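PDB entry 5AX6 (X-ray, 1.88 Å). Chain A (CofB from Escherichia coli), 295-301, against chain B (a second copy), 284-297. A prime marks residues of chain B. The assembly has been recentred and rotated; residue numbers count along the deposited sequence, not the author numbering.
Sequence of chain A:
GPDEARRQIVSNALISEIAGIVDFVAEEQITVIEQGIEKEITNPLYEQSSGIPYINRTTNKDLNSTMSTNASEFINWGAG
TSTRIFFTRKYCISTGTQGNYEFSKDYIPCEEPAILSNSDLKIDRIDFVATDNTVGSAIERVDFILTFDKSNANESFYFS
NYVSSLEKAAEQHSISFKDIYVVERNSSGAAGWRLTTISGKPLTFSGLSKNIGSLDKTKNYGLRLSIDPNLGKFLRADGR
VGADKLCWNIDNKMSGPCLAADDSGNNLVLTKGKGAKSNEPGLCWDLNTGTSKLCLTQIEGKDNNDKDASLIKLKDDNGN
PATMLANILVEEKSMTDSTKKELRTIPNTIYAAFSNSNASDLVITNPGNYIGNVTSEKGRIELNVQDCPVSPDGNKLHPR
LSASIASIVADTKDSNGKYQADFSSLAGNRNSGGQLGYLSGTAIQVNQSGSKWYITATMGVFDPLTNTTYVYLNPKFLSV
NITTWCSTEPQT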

# COMPACT_ATOMS: atom_id res chain seq x y z
N CYS A 295 2.59 0.11 -11.17
CA CYS A 295 2.90 -0.73 -10.02
C CYS A 295 4.26 -0.42 -9.44
O CYS A 295 5.22 -0.20 -10.17
CB CYS A 295 2.86 -2.21 -10.41
SG CYS A 295 1.24 -2.76 -11.00
N LEU A 296 4.33 -0.40 -8.11
CA LEU A 296 5.60 -0.42 -7.39
C LEU A 296 5.88 -1.86 -7.02
O LEU A 296 5.22 -2.42 -6.14
CB LEU A 296 5.57 0.44 -6.12
CG LEU A 296 5.96 1.91 -6.15
CD1 LEU A 296 5.89 2.50 -4.73
CD2 LEU A 296 7.34 2.06 -6.77
N THR A 297 6.88 -2.45 -7.67
CA THR A 297 7.10 -3.88 -7.61
C THR A 297 8.48 -4.21 -7.08
O THR A 297 9.46 -3.55 -7.43
CB THR A 297 6.95 -4.49 -9.01
OG1 THR A 297 5.66 -4.14 -9.52
CG2 THR A 297 7.12 -6.00 -8.97
N GLN A 298 8.57 -5.24 -6.24
CA GLN A 298 9.86 -5.66 -5.72
C GLN A 298 10.48 -6.69 -6.66
O GLN A 298 9.84 -7.68 -7.01
CB GLN A 298 9.75 -6.24 -4.32
CG GLN A 298 11.11 -6.45 -3.66
CD GLN A 298 11.00 -7.11 -2.31
OE1 GLN A 298 9.98 -7.73 -2.00
NE2 GLN A 298 12.03 -6.98 -1.48
N ILE A 299 11.72 -6.44 -7.06
CA ILE A 299 12.41 -7.35 -7.99
C ILE A 299 13.80 -7.72 -7.45
O ILE A 299 14.35 -7.05 -6.58
CB ILE A 299 12.54 -6.73 -9.40
CG1 ILE A 299 13.35 -5.44 -9.34
CG2 ILE A 299 11.16 -6.51 -10.03
CD1 ILE A 299 13.61 -4.81 -10.70
N GLU A 300 14.36 -8.80 -7.98
CA GLU A 300 15.66 -9.25 -7.54
C GLU A 300 16.74 -8.35 -8.11
O GLU A 300 16.60 -7.83 -9.21
CB GLU A 300 15.91 -10.70 -7.98
CG GLU A 300 15.07 -11.72 -7.25
CD GLU A 300 15.64 -12.09 -5.89
OE1 GLU A 300 16.59 -11.43 -5.41
OE2 GLU A 300 15.13 -13.07 -5.30
N GLY A 301 17.82 -8.18 -7.35
CA GLY A 301 18.97 -7.44 -7.82
C GLY A 301 20.24 -7.92 -7.13
O GLY A 301 20.23 -8.90 -6.40
N CYS B 284 5.62 -2.33 3.18
CA CYS B 284 6.79 -3.12 2.81
C CYS B 284 6.53 -4.19 1.77
O CYS B 284 5.40 -4.66 1.59
CB CYS B 284 7.40 -3.78 4.05
SG CYS B 284 7.65 -2.66 5.44
N TRP B 285 7.61 -4.59 1.11
CA TRP B 285 7.64 -5.70 0.16
C TRP B 285 8.61 -6.76 0.66
O TRP B 285 9.70 -6.43 1.13
CB TRP B 285 8.10 -5.24 -1.23
CG TRP B 285 7.27 -4.22 -1.92
CD1 TRP B 285 6.43 -4.44 -2.97
CD2 TRP B 285 7.21 -2.81 -1.64
NE1 TRP B 285 5.84 -3.26 -3.36
CE2 TRP B 285 6.30 -2.25 -2.55
CE3 TRP B 285 7.83 -1.99 -0.70
CZ2 TRP B 285 6.00 -0.88 -2.56
CZ3 TRP B 285 7.53 -0.63 -0.70
CH2 TRP B 285 6.62 -0.10 -1.63
N ASP B 286 8.26 -8.04 0.52
CA ASP B 286 9.18 -9.11 0.89
C ASP B 286 9.14 -10.25 -0.12
O ASP B 286 8.07 -10.77 -0.44
CB ASP B 286 8.85 -9.62 2.30
CG ASP B 286 9.98 -10.43 2.92
OD1 ASP B 286 11.08 -10.54 2.31
OD2 ASP B 286 9.78 -10.96 4.03
N LEU B 287 10.31 -10.60 -0.64
CA LEU B 287 10.46 -11.73 -1.55
C LEU B 287 10.57 -13.05 -0.79
O LEU B 287 10.31 -14.11 -1.36
CB LEU B 287 11.71 -11.55 -2.42
CG LEU B 287 11.73 -10.34 -3.34
CD1 LEU B 287 13.05 -10.30 -4.11
CD2 LEU B 287 10.56 -10.39 -4.30
N ASN B 288 10.96 -12.96 0.47
CA ASN B 288 11.21 -14.14 1.29
C ASN B 288 12.24 -15.05 0.64
O ASN B 288 12.07 -16.27 0.60
CB ASN B 288 9.90 -14.90 1.55
CG ASN B 288 9.15 -14.37 2.75
OD1 ASN B 288 9.73 -14.13 3.81
ND2 ASN B 288 7.84 -14.18 2.60
N THR B 289 13.31 -14.46 0.10
CA THR B 289 14.36 -15.23 -0.55
C THR B 289 15.72 -14.97 0.08
O THR B 289 16.75 -15.05 -0.60
CB THR B 289 14.47 -14.93 -2.06
OG1 THR B 289 14.62 -13.51 -2.26
CG2 THR B 289 13.23 -15.42 -2.80
N GLY B 290 15.72 -14.63 1.36
CA GLY B 290 16.95 -14.56 2.12
C GLY B 290 17.52 -13.18 2.38
O GLY B 290 18.53 -13.07 3.07
N THR B 291 16.90 -12.13 1.85
CA THR B 291 17.42 -10.79 2.09
C THR B 291 16.33 -9.91 2.69
O THR B 291 15.17 -10.31 2.75
CB THR B 291 17.98 -10.15 0.80
OG1 THR B 291 16.93 -9.96 -0.16
CG2 THR B 291 19.04 -11.07 0.18
N SER B 292 16.71 -8.72 3.15
CA SER B 292 15.81 -7.82 3.85
C SER B 292 14.54 -7.52 3.07
O SER B 292 14.57 -7.41 1.84
CB SER B 292 16.51 -6.50 4.15
OG SER B 292 15.66 -5.64 4.88
N LYS B 293 13.42 -7.38 3.78
CA LYS B 293 12.26 -6.77 3.15
C LYS B 293 12.58 -5.29 2.95
O LYS B 293 13.48 -4.74 3.60
CB LYS B 293 10.99 -6.97 4.00
CG LYS B 293 10.94 -6.13 5.25
CD LYS B 293 9.64 -6.37 6.02
CE LYS B 293 9.71 -5.75 7.40
NZ LYS B 293 10.54 -6.62 8.30
N LEU B 294 11.89 -4.65 2.01
CA LEU B 294 12.09 -3.23 1.75
C LEU B 294 10.84 -2.48 2.17
O LEU B 294 9.73 -2.92 1.87
CB LEU B 294 12.39 -2.99 0.26
CG LEU B 294 13.60 -3.74 -0.29
CD1 LEU B 294 13.79 -3.38 -1.76
CD2 LEU B 294 14.85 -3.38 0.52
N CYS B 295 11.02 -1.36 2.87
CA CYS B 295 9.88 -0.61 3.38
C CYS B 295 9.90 0.83 2.94
O CYS B 295 10.96 1.46 2.93
CB CYS B 295 9.85 -0.66 4.91
SG CYS B 295 9.67 -2.33 5.58
N LEU B 296 8.73 1.34 2.57
CA LEU B 296 8.52 2.78 2.41
C LEU B 296 7.92 3.29 3.70
O LEU B 296 6.76 3.01 4.00
CB LEU B 296 7.58 3.11 1.24
CG LEU B 296 8.11 3.34 -0.16
CD1 LEU B 296 6.95 3.71 -1.11
CD2 LEU B 296 9.20 4.41 -0.13
N THR B 297 8.71 4.05 4.45
CA THR B 297 8.38 4.40 5.82
C THR B 297 8.29 5.91 6.01
O THR B 297 9.12 6.65 5.47
CB THR B 297 9.43 3.84 6.77
OG1 THR B 297 9.54 2.43 6.56
CG2 THR B 297 9.08 4.14 8.22
O HOH W 1 12.69 -9.35 0.67

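The most unusual feature of this contact is the side chain of Gln298, which reaches from a strand of chain A into the turn of chain B and buries more area than any other residue here, yet makes no direct hydrogen bond to the other stretch. Gln298 OE1 lies 3.1 Å from Asp286′ N and 3.2 Å from Leu287′ N, but the angles are poor for hydrogen bonds. The link is made instead through water 1. Gln298 NE2 donates to the water oxygen at 3.3 Å, and Leu287′ N donates to that same water oxygen at 3.0 Å; the water in turn lies 2.6 Å from Asp286′ OD1 and 2.9 Å from Ser292′ O, both acceptors. With chi1 and chi2 both t, Gln298 is extended, and its length and its amide donor suit this reach.

A direct polar tie lies at Trp285′, whose NE1 donates to Leu296 O at 3.0 Å, with a bent N-H...O angle of 136°. Tryptophan suits the site because one side chain supplies both this donor and a broad apolar surface: Leu296 CB packs against Trp285′ CZ2 at 3.8 Å. Further along the same leucine, Leu296 CD1 meets Leu296′ CD1 at 4.0 Å, so the same residue of the two copies touches through its methyl groups.

At the other end, the CA-to-CB bond of Glu300 points sideways, but its chain bends through two m rotamers and brings the carboxylate to the turn. There Thr289′ OG1 donates to Glu300 OE2 at 3.1 Å, while Leu287′ CD1 lies 3.6 Å from Glu300 CD. Threonine supplies a hydroxyl donor on a short side chain, glutamate a carboxylate acceptor on a chain long enough to reach it. Leu287′, buried and pointing toward chain A, offers an apolar branched end that packs against Gln298 and the Glu300 side chain.

The chain B surface is braced internally by the Cys284′ SG to Cys295′ SG disulfide (2.0 Å) and by paired backbone hydrogen bonds between Trp285′ and Leu294′.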